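Transcriptional regulator, LacI family (Burkholderia phymatum, PDB 2RGY) probably regulates transcription as a LacI-family DNA-binding protein whose periplasmic-binding-protein-like portion is expected to sense a small sugar-like effector. Local coordinates at residues F62-D67 / R88-M93; G149-L154 / I159-V164. All blocks are in the same frame, centred on the assembly; numbering follows the deposited sequence.

The two contacts come one after the other along the chain and lie on opposite sides of its centre, their own centres about 41 Å apart and their nearest atoms about 27 Å apart. Interaction 1 joins the ends of helices 52-65 and 80-89, which accompany the parallel sheet containing strands 70-73 and 93-96. Interaction 2 folds the link between helix 141-155 and strand 166-168 back onto that helix, beside the sheet containing strand 131-135. Each thus belongs to a different one of the two alpha/beta lobes of the periplasmic-binding-protein-like fold. F62 and R66 of segment 62-67 meet the second subunit, whereas interaction 2 touches no other chain, so only interaction 1 adjoins the dimer interface.

Interaction 1: F62-D67 / R88-M93; sequences FLIGRD and RMHPKM
M89, in the last turn of helix 80-89, meets I64 through its CB, 3.9 Å from I64 CD1. The selenomethionine chain crosses the isoleucine at about a right angle. I64 arrives from the end of helix 52-65 by its longer branch: CG1 lies anti to the carbonyl carbon (chi1 -67°), and a fully extended chi2 carries CD1 out between M89 and H90.

H90, the first residue past the helical turns, supplies the second wall. Its CB lies 3.8 Å from I64 CD1 and 3.9 Å from I64 CG1, the two side chains sliding past each other in opposite directions. The imidazole passes the isoleucine's CG2 branch obliquely, and its NE2 is hydrogen-bonded to C68 O, just past the Schellman motif at D67 that ends helix 52-65. There D67 takes a positive phi, and its N bonds to I64 O at 3.0 Å.

K92, still in the loop, pairs through its backbone with V71, and the strand begins at M93. M93 packs between strand 70-73 (V71, V73) and L86 of helix 80-89, in the same apolar layer that L63 enters over V71. The contact is small, 205 Å² in all, and lies at the surface. It brings together the C-terminal ends of successive crossover helices in a Rossmann-like lobe, where beta-alpha-beta units lead through strand 70-73 to strand 93-96.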
ATOM      1  N   PHE A  62     -14.547  17.093  -9.442  1.00 20.76           N
ATOM      2  CA  PHE A  62     -13.650  16.984 -10.591  1.00 21.68           C
ATOM      3  C   PHE A  62     -14.000  15.733 -11.411  1.00 21.01           C
ATOM      4  O   PHE A  62     -13.870  15.723 -12.632  1.00 21.35           O
ATOM      5  CB  PHE A  62     -12.204  16.892 -10.096  1.00 21.77           C
ATOM      6  CG  PHE A  62     -11.175  16.858 -11.191  1.00 23.59           C
ATOM      7  CD1 PHE A  62     -11.119  17.877 -12.141  1.00 24.03           C
ATOM      8  CD2 PHE A  62     -10.225  15.826 -11.248  1.00 23.92           C
ATOM      9  CE1 PHE A  62     -10.131  17.885 -13.140  1.00 24.64           C
ATOM     10  CE2 PHE A  62      -9.226  15.817 -12.239  1.00 23.89           C
ATOM     11  CZ  PHE A  62      -9.180  16.854 -13.194  1.00 23.67           C
ATOM     12  N   LEU A  63     -14.433  14.677 -10.728  1.00 20.07           N
ATOM     13  CA  LEU A  63     -14.820  13.439 -11.396  1.00 19.29           C
ATOM     14  C   LEU A  63     -16.162  13.658 -12.087  1.00 19.54           C
ATOM     15  O   LEU A  63     -16.365  13.252 -13.234  1.00 18.12           O
ATOM     16  CB  LEU A  63     -14.952  12.296 -10.380  1.00 18.39           C
ATOM     17  CG  LEU A  63     -13.671  11.757  -9.730  1.00 17.21           C
ATOM     18  CD1 LEU A  63     -14.034  10.740  -8.652  1.00 17.83           C
ATOM     19  CD2 LEU A  63     -12.774  11.122 -10.788  1.00 16.74           C
ATOM     20  N   ILE A  64     -17.078  14.302 -11.371  1.00 18.97           N
ATOM     21  CA  ILE A  64     -18.412  14.588 -11.893  1.00 20.68           C
ATOM     22  C   ILE A  64     -18.311  15.502 -13.107  1.00 20.40           C
ATOM     23  O   ILE A  64     -19.063  15.368 -14.064  1.00 21.56           O
ATOM     24  CB  ILE A  64     -19.297  15.274 -10.817  1.00 20.21           C
ATOM     25  CG1 ILE A  64     -19.597  14.299  -9.684  1.00 21.38           C
ATOM     26  CG2 ILE A  64     -20.604  15.755 -11.437  1.00 22.23           C
ATOM     27  CD1 ILE A  64     -20.461  14.882  -8.596  1.00 18.90           C
ATOM     28  N   GLY A  65     -17.365  16.434 -13.061  1.00 22.47           N
ATOM     29  CA  GLY A  65     -17.189  17.355 -14.170  1.00 22.60           C
ATOM     30  C   GLY A  65     -16.735  16.667 -15.446  1.00 23.28           C
ATOM     31  O   GLY A  65     -17.011  17.151 -16.539  1.00 23.88           O
ATOM     32  N   ARG A  66     -16.040  15.540 -15.315  1.00 22.90           N
ATOM     33  CA  ARG A  66     -15.559  14.799 -16.480  1.00 23.69           C
ATOM     34  C   ARG A  66     -16.662  13.937 -17.093  1.00 23.65           C
ATOM     35  O   ARG A  66     -16.460  13.284 -18.115  1.00 23.93           O
ATOM     36  CB  ARG A  66     -14.379  13.897 -16.099  1.00 23.04           C
ATOM     37  CG  ARG A  66     -13.682  13.253 -17.304  1.00 24.76           C
ATOM     38  CD  ARG A  66     -13.182  14.318 -18.272  1.00 26.64           C
ATOM     39  NE  ARG A  66     -12.739  13.793 -19.565  1.00 29.53           N
ATOM     40  CZ  ARG A  66     -13.555  13.351 -20.516  1.00 29.30           C
ATOM     41  NH1 ARG A  66     -14.860  13.355 -20.327  1.00 30.35           N
ATOM     42  NH2 ARG A  66     -13.066  12.938 -21.670  1.00 30.44           N
ATOM     43  N   ASP A  67     -17.828  13.949 -16.459  1.00 24.68           N
ATOM     44  CA  ASP A  67     -18.977  13.165 -16.904  1.00 25.92           C
ATOM     45  C   ASP A  67     -18.765  11.661 -16.844  1.00 26.92           C
ATOM     46  O   ASP A  67     -19.070  10.936 -17.802  1.00 25.52           O
ATOM     47  CB  ASP A  67     -19.400  13.561 -18.315  1.00 29.28           C
ATOM     48  CG  ASP A  67     -20.191  14.848 -18.334  1.00 32.42           C
ATOM     49  OD1 ASP A  67     -21.171  14.941 -17.563  1.00 34.65           O
ATOM     50  OD2 ASP A  67     -19.834  15.756 -19.117  1.00 33.64           O
ATOM     51  N   ARG A  88     -26.997  14.913  -5.642  1.00 29.18           N
ATOM     52  CA  ARG A  88     -27.920  15.626  -6.526  1.00 29.98           C
ATOM     53  C   ARG A  88     -27.188  16.150  -7.761  1.00 29.22           C
ATOM     54  O   ARG A  88     -27.810  16.439  -8.791  1.00 30.00           O
ATOM     55  CB  ARG A  88     -28.616  16.771  -5.795  1.00 32.64           C
ATOM     56  CG  ARG A  88     -27.695  17.742  -5.110  1.00 36.43           C
ATOM     57  CD  ARG A  88     -28.412  19.073  -4.916  1.00 41.97           C
ATOM     58  NE  ARG A  88     -28.291  19.908  -6.109  1.00 43.26           N
ATOM     59  CZ  ARG A  88     -27.125  20.367  -6.566  1.00 45.98           C
ATOM     60  NH1 ARG A  88     -25.993  20.064  -5.926  1.00 45.84           N
ATOM     61  NH2 ARG A  88     -27.086  21.126  -7.657  1.00 45.30           N
HETATM   62  N   MSE A  89     -25.867  16.271  -7.660  1.00 27.55           N
HETATM   63  CA  MSE A  89     -25.052  16.716  -8.790  1.00 27.42           C
HETATM   64  C   MSE A  89     -24.872  15.547  -9.759  1.00 26.74           C
HETATM   65  O   MSE A  89     -24.692  15.735 -10.960  1.00 27.15           O
HETATM   66  CB  MSE A  89     -23.666  17.169  -8.322  1.00 27.52           C
HETATM   67  CG  MSE A  89     -23.585  18.597  -7.827  1.00 29.04           C
HETATM   68 SE   MSE A  89     -21.952  19.020  -7.156  1.00 30.28          SE
HETATM   69  CE  MSE A  89     -21.005  19.325  -8.668  1.00 30.54           C
ATOM     70  N   HIS A  90     -24.913  14.334  -9.224  1.00 27.03           N
ATOM     71  CA  HIS A  90     -24.729  13.139 -10.038  1.00 27.69           C
ATOM     72  C   HIS A  90     -25.447  11.987  -9.344  1.00 26.82           C
ATOM     73  O   HIS A  90     -24.895  11.357  -8.441  1.00 27.38           O
ATOM     74  CB  HIS A  90     -23.226  12.853 -10.158  1.00 27.48           C
ATOM     75  CG  HIS A  90     -22.881  11.863 -11.226  1.00 28.25           C
ATOM     76  ND1 HIS A  90     -23.135  10.513 -11.101  1.00 29.28           N
ATOM     77  CD2 HIS A  90     -22.322  12.030 -12.444  1.00 28.56           C
ATOM     78  CE1 HIS A  90     -22.746   9.891 -12.199  1.00 29.77           C
ATOM     79  NE2 HIS A  90     -22.248  10.789 -13.030  1.00 29.29           N
ATOM     80  N   PRO A  91     -26.689  11.696  -9.755  1.00 26.01           N
ATOM     81  CA  PRO A  91     -27.461  10.611  -9.139  1.00 26.96           C
ATOM     82  C   PRO A  91     -26.872   9.194  -9.218  1.00 26.22           C
ATOM     83  O   PRO A  91     -27.242   8.336  -8.424  1.00 28.20           O
ATOM     84  CB  PRO A  91     -28.821  10.715  -9.835  1.00 28.31           C
ATOM     85  CG  PRO A  91     -28.924  12.183 -10.161  1.00 27.32           C
ATOM     86  CD  PRO A  91     -27.531  12.462 -10.689  1.00 27.36           C
ATOM     87  N   LYS A  92     -25.968   8.935 -10.157  1.00 24.73           N
ATOM     88  CA  LYS A  92     -25.379   7.603 -10.266  1.00 23.29           C
ATOM     89  C   LYS A  92     -24.063   7.505  -9.503  1.00 22.18           C
ATOM     90  O   LYS A  92     -22.979   7.542 -10.083  1.00 20.09           O
ATOM     91  CB  LYS A  92     -25.192   7.228 -11.737  1.00 24.96           C
ATOM     92  CG  LYS A  92     -26.513   6.908 -12.411  1.00 26.42           C
ATOM     93  CD  LYS A  92     -26.350   6.457 -13.855  1.00 28.89           C
ATOM     94  CE  LYS A  92     -27.726   6.169 -14.468  1.00 30.05           C
ATOM     95  NZ  LYS A  92     -27.682   5.745 -15.917  1.00 31.17           N
HETATM   96  N   MSE A  93     -24.196   7.380  -8.184  1.00 21.99           N
HETATM   97  CA  MSE A  93     -23.083   7.296  -7.245  1.00 21.48           C
HETATM   98  C   MSE A  93     -23.318   6.173  -6.252  1.00 19.02           C
HETATM   99  O   MSE A  93     -24.455   5.807  -5.979  1.00 18.82           O
HETATM  100  CB  MSE A  93     -22.974   8.574  -6.413  1.00 21.06           C
HETATM  101  CG  MSE A  93     -22.364   9.786  -7.087  1.00 28.71           C
HETATM  102 SE   MSE A  93     -22.270  11.149  -5.880  1.00 26.95          SE
HETATM  103  CE  MSE A  93     -20.894  10.778  -5.015  1.00 27.29           C
TER

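Interaction 2: G149-L154 / I159-V164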
ATOM      1  N   GLY A 149     -19.295  -0.262  19.537  1.00 21.86           N
ATOM      2  CA  GLY A 149     -19.367  -1.703  19.724  1.00 20.95           C
ATOM      3  C   GLY A 149     -18.311  -2.185  20.699  1.00 21.22           C
ATOM      4  O   GLY A 149     -18.556  -3.077  21.515  1.00 20.23           O
ATOM      5  N   PHE A 150     -17.125  -1.602  20.610  1.00 18.95           N
ATOM      6  CA  PHE A 150     -16.037  -1.971  21.506  1.00 18.69           C
ATOM      7  C   PHE A 150     -16.461  -1.713  22.954  1.00 20.39           C
ATOM      8  O   PHE A 150     -16.354  -2.589  23.810  1.00 19.35           O
ATOM      9  CB  PHE A 150     -14.802  -1.131  21.187  1.00 17.03           C
ATOM     10  CG  PHE A 150     -13.615  -1.450  22.045  1.00 16.83           C
ATOM     11  CD1 PHE A 150     -12.838  -2.581  21.793  1.00 15.58           C
ATOM     12  CD2 PHE A 150     -13.249  -0.601  23.088  1.00 14.95           C
ATOM     13  CE1 PHE A 150     -11.702  -2.858  22.570  1.00 15.27           C
ATOM     14  CE2 PHE A 150     -12.123  -0.866  23.868  1.00 14.46           C
ATOM     15  CZ  PHE A 150     -11.345  -1.998  23.605  1.00 13.61           C
ATOM     16  N   PHE A 151     -16.951  -0.505  23.215  1.00 19.10           N
ATOM     17  CA  PHE A 151     -17.356  -0.141  24.559  1.00 20.37           C
ATOM     18  C   PHE A 151     -18.638  -0.778  25.064  1.00 20.99           C
ATOM     19  O   PHE A 151     -18.842  -0.843  26.273  1.00 21.97           O
ATOM     20  CB  PHE A 151     -17.405   1.374  24.685  1.00 20.13           C
ATOM     21  CG  PHE A 151     -16.043   2.007  24.673  1.00 20.14           C
ATOM     22  CD1 PHE A 151     -15.151   1.764  25.717  1.00 20.68           C
ATOM     23  CD2 PHE A 151     -15.634   2.810  23.609  1.00 19.37           C
ATOM     24  CE1 PHE A 151     -13.857   2.312  25.710  1.00 21.34           C
ATOM     25  CE2 PHE A 151     -14.346   3.371  23.577  1.00 20.30           C
ATOM     26  CZ  PHE A 151     -13.452   3.120  24.632  1.00 21.37           C
ATOM     27  N   ASP A 152     -19.498  -1.244  24.157  1.00 22.84           N
ATOM     28  CA  ASP A 152     -20.721  -1.916  24.587  1.00 23.38           C
ATOM     29  C   ASP A 152     -20.263  -3.216  25.235  1.00 22.54           C
ATOM     30  O   ASP A 152     -20.697  -3.560  26.328  1.00 22.01           O
ATOM     31  CB  ASP A 152     -21.640  -2.265  23.409  1.00 25.88           C
ATOM     32  CG  ASP A 152     -22.362  -1.059  22.837  1.00 28.09           C
ATOM     33  OD1 ASP A 152     -22.494  -0.036  23.541  1.00 28.25           O
ATOM     34  OD2 ASP A 152     -22.821  -1.145  21.674  1.00 31.25           O
ATOM     35  N   GLU A 153     -19.375  -3.929  24.550  1.00 21.56           N
ATOM     36  CA  GLU A 153     -18.846  -5.198  25.045  1.00 20.96           C
ATOM     37  C   GLU A 153     -18.125  -5.004  26.382  1.00 21.15           C
ATOM     38  O   GLU A 153     -18.246  -5.836  27.288  1.00 20.22           O
ATOM     39  CB  GLU A 153     -17.892  -5.794  24.015  1.00 21.75           C
ATOM     40  CG  GLU A 153     -17.316  -7.156  24.372  1.00 25.01           C
ATOM     41  CD  GLU A 153     -18.366  -8.256  24.416  1.00 27.38           C
ATOM     42  OE1 GLU A 153     -19.415  -8.127  23.738  1.00 28.29           O
ATOM     43  OE2 GLU A 153     -18.133  -9.267  25.116  1.00 29.45           O
ATOM     44  N   LEU A 154     -17.382  -3.907  26.507  1.00 20.43           N
ATOM     45  CA  LEU A 154     -16.670  -3.618  27.747  1.00 20.92           C
ATOM     46  C   LEU A 154     -17.672  -3.395  28.879  1.00 21.04           C
ATOM     47  O   LEU A 154     -17.460  -3.856  29.999  1.00 19.79           O
ATOM     48  CB  LEU A 154     -15.789  -2.366  27.625  1.00 21.36           C
ATOM     49  CG  LEU A 154     -14.622  -2.296  26.620  1.00 25.70           C
ATOM     50  CD1 LEU A 154     -13.546  -1.371  27.181  1.00 22.27           C
ATOM     51  CD2 LEU A 154     -14.044  -3.675  26.359  1.00 22.15           C
ATOM     52  N   ILE A 159     -16.811  -2.747  32.664  1.00 20.53           N
ATOM     53  CA  ILE A 159     -15.745  -1.792  32.401  1.00 18.95           C
ATOM     54  C   ILE A 159     -16.313  -0.513  31.796  1.00 18.57           C
ATOM     55  O   ILE A 159     -16.858  -0.519  30.693  1.00 18.37           O
ATOM     56  CB  ILE A 159     -14.685  -2.393  31.466  1.00 20.63           C
ATOM     57  CG1 ILE A 159     -14.101  -3.661  32.102  1.00 20.03           C
ATOM     58  CG2 ILE A 159     -13.573  -1.381  31.228  1.00 18.54           C
ATOM     59  CD1 ILE A 159     -13.078  -4.352  31.252  1.00 20.70           C
ATOM     60  N   ALA A 160     -16.181   0.584  32.533  1.00 18.07           N
ATOM     61  CA  ALA A 160     -16.705   1.872  32.100  1.00 20.89           C
ATOM     62  C   ALA A 160     -15.888   2.521  30.993  1.00 22.04           C
ATOM     63  O   ALA A 160     -14.661   2.604  31.070  1.00 22.80           O
ATOM     64  CB  ALA A 160     -16.812   2.820  33.297  1.00 21.12           C
ATOM     65  N   ARG A 161     -16.584   2.982  29.961  1.00 21.70           N
ATOM     66  CA  ARG A 161     -15.938   3.637  28.831  1.00 23.86           C
ATOM     67  C   ARG A 161     -14.987   4.737  29.319  1.00 26.04           C
ATOM     68  O   ARG A 161     -13.863   4.874  28.821  1.00 24.96           O
ATOM     69  CB  ARG A 161     -17.013   4.230  27.906  1.00 24.07           C
ATOM     70  CG  ARG A 161     -16.495   5.046  26.724  1.00 25.02           C
ATOM     71  CD  ARG A 161     -17.549   5.127  25.621  1.00 26.05           C
ATOM     72  NE  ARG A 161     -17.074   5.874  24.462  1.00 27.39           N
ATOM     73  CZ  ARG A 161     -17.543   5.719  23.226  1.00 29.48           C
ATOM     74  NH1 ARG A 161     -18.509   4.839  22.973  1.00 28.64           N
ATOM     75  NH2 ARG A 161     -17.036   6.441  22.238  1.00 29.50           N
ATOM     76  N   ASP A 162     -15.436   5.496  30.318  1.00 28.59           N
ATOM     77  CA  ASP A 162     -14.658   6.609  30.858  1.00 30.13           C
ATOM     78  C   ASP A 162     -13.328   6.276  31.525  1.00 28.33           C
ATOM     79  O   ASP A 162     -12.494   7.161  31.706  1.00 29.55           O
ATOM     80  CB  ASP A 162     -15.514   7.442  31.830  1.00 34.98           C
ATOM     81  CG  ASP A 162     -16.084   6.622  32.978  1.00 39.79           C
ATOM     82  OD1 ASP A 162     -15.428   5.646  33.410  1.00 41.93           O
ATOM     83  OD2 ASP A 162     -17.191   6.970  33.474  1.00 43.17           O
ATOM     84  N   SER A 163     -13.120   5.018  31.886  1.00 25.96           N
ATOM     85  CA  SER A 163     -11.876   4.618  32.545  1.00 25.86           C
ATOM     86  C   SER A 163     -10.844   4.053  31.574  1.00 23.95           C
ATOM     87  O   SER A 163      -9.773   3.618  31.987  1.00 23.33           O
ATOM     88  CB  SER A 163     -12.165   3.557  33.602  1.00 25.32           C
ATOM     89  OG  SER A 163     -12.650   2.383  32.971  1.00 27.79           O
ATOM     90  N   VAL A 164     -11.163   4.056  30.288  1.00 22.49           N
ATOM     91  CA  VAL A 164     -10.248   3.501  29.292  1.00 21.12           C
ATOM     92  C   VAL A 164      -9.473   4.561  28.514  1.00 20.50           C
ATOM     93  O   VAL A 164     -10.065   5.410  27.851  1.00 19.36           O
ATOM     94  CB  VAL A 164     -11.023   2.615  28.281  1.00 20.21           C
ATOM     95  CG1 VAL A 164     -10.092   2.115  27.182  1.00 18.68           C
ATOM     96  CG2 VAL A 164     -11.662   1.446  29.009  1.00 18.23           C
TER
HETATM   97  O   HOH W   1     -17.516   0.671  28.208  1.00 15.52           O
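F151 and R161 make the most intimate part of this contact. The arginine lays its aliphatic stem across one face of the phenyl ring, with CG 3.7 Å from the ring centroid and 12° off the normal, a CH-pi contact. F150 CD2 covers the opposite face, so the ring is sandwiched. With CG anti to the backbone N (chi1 176°) and the chain extended to NE, R161 passes over the ring until its guanidinium lies above F151 CD2, the two planes 28° apart. V164 closes in at the ring's edge, its CB 3.8 Å from F151 CE1, and its CG2 reaches L154 CD1 at 3.9 Å. L154 CB and I159 CB lie 4.0 Å apart. Next to them, I159 N is hydrogen-bonded to L154 O at 3.0 Å.

The outer side is looser and polar. A water bridges the backbone by donating to F151 O and I159 O, both at 2.8 Å. The exposed tip of R161 runs on to a salt bridge with D148, while S163 OG turns back to A160 O within the short 3-10 turn.

Inward, L154 packs on A120 and I124 of helix 112-125 and on L131 of strand 131-135, and F150 stacks on F194 of strand 192-195. The link thus lies against helix 141-155 before entering strand 166-168, at the edge of the sheet.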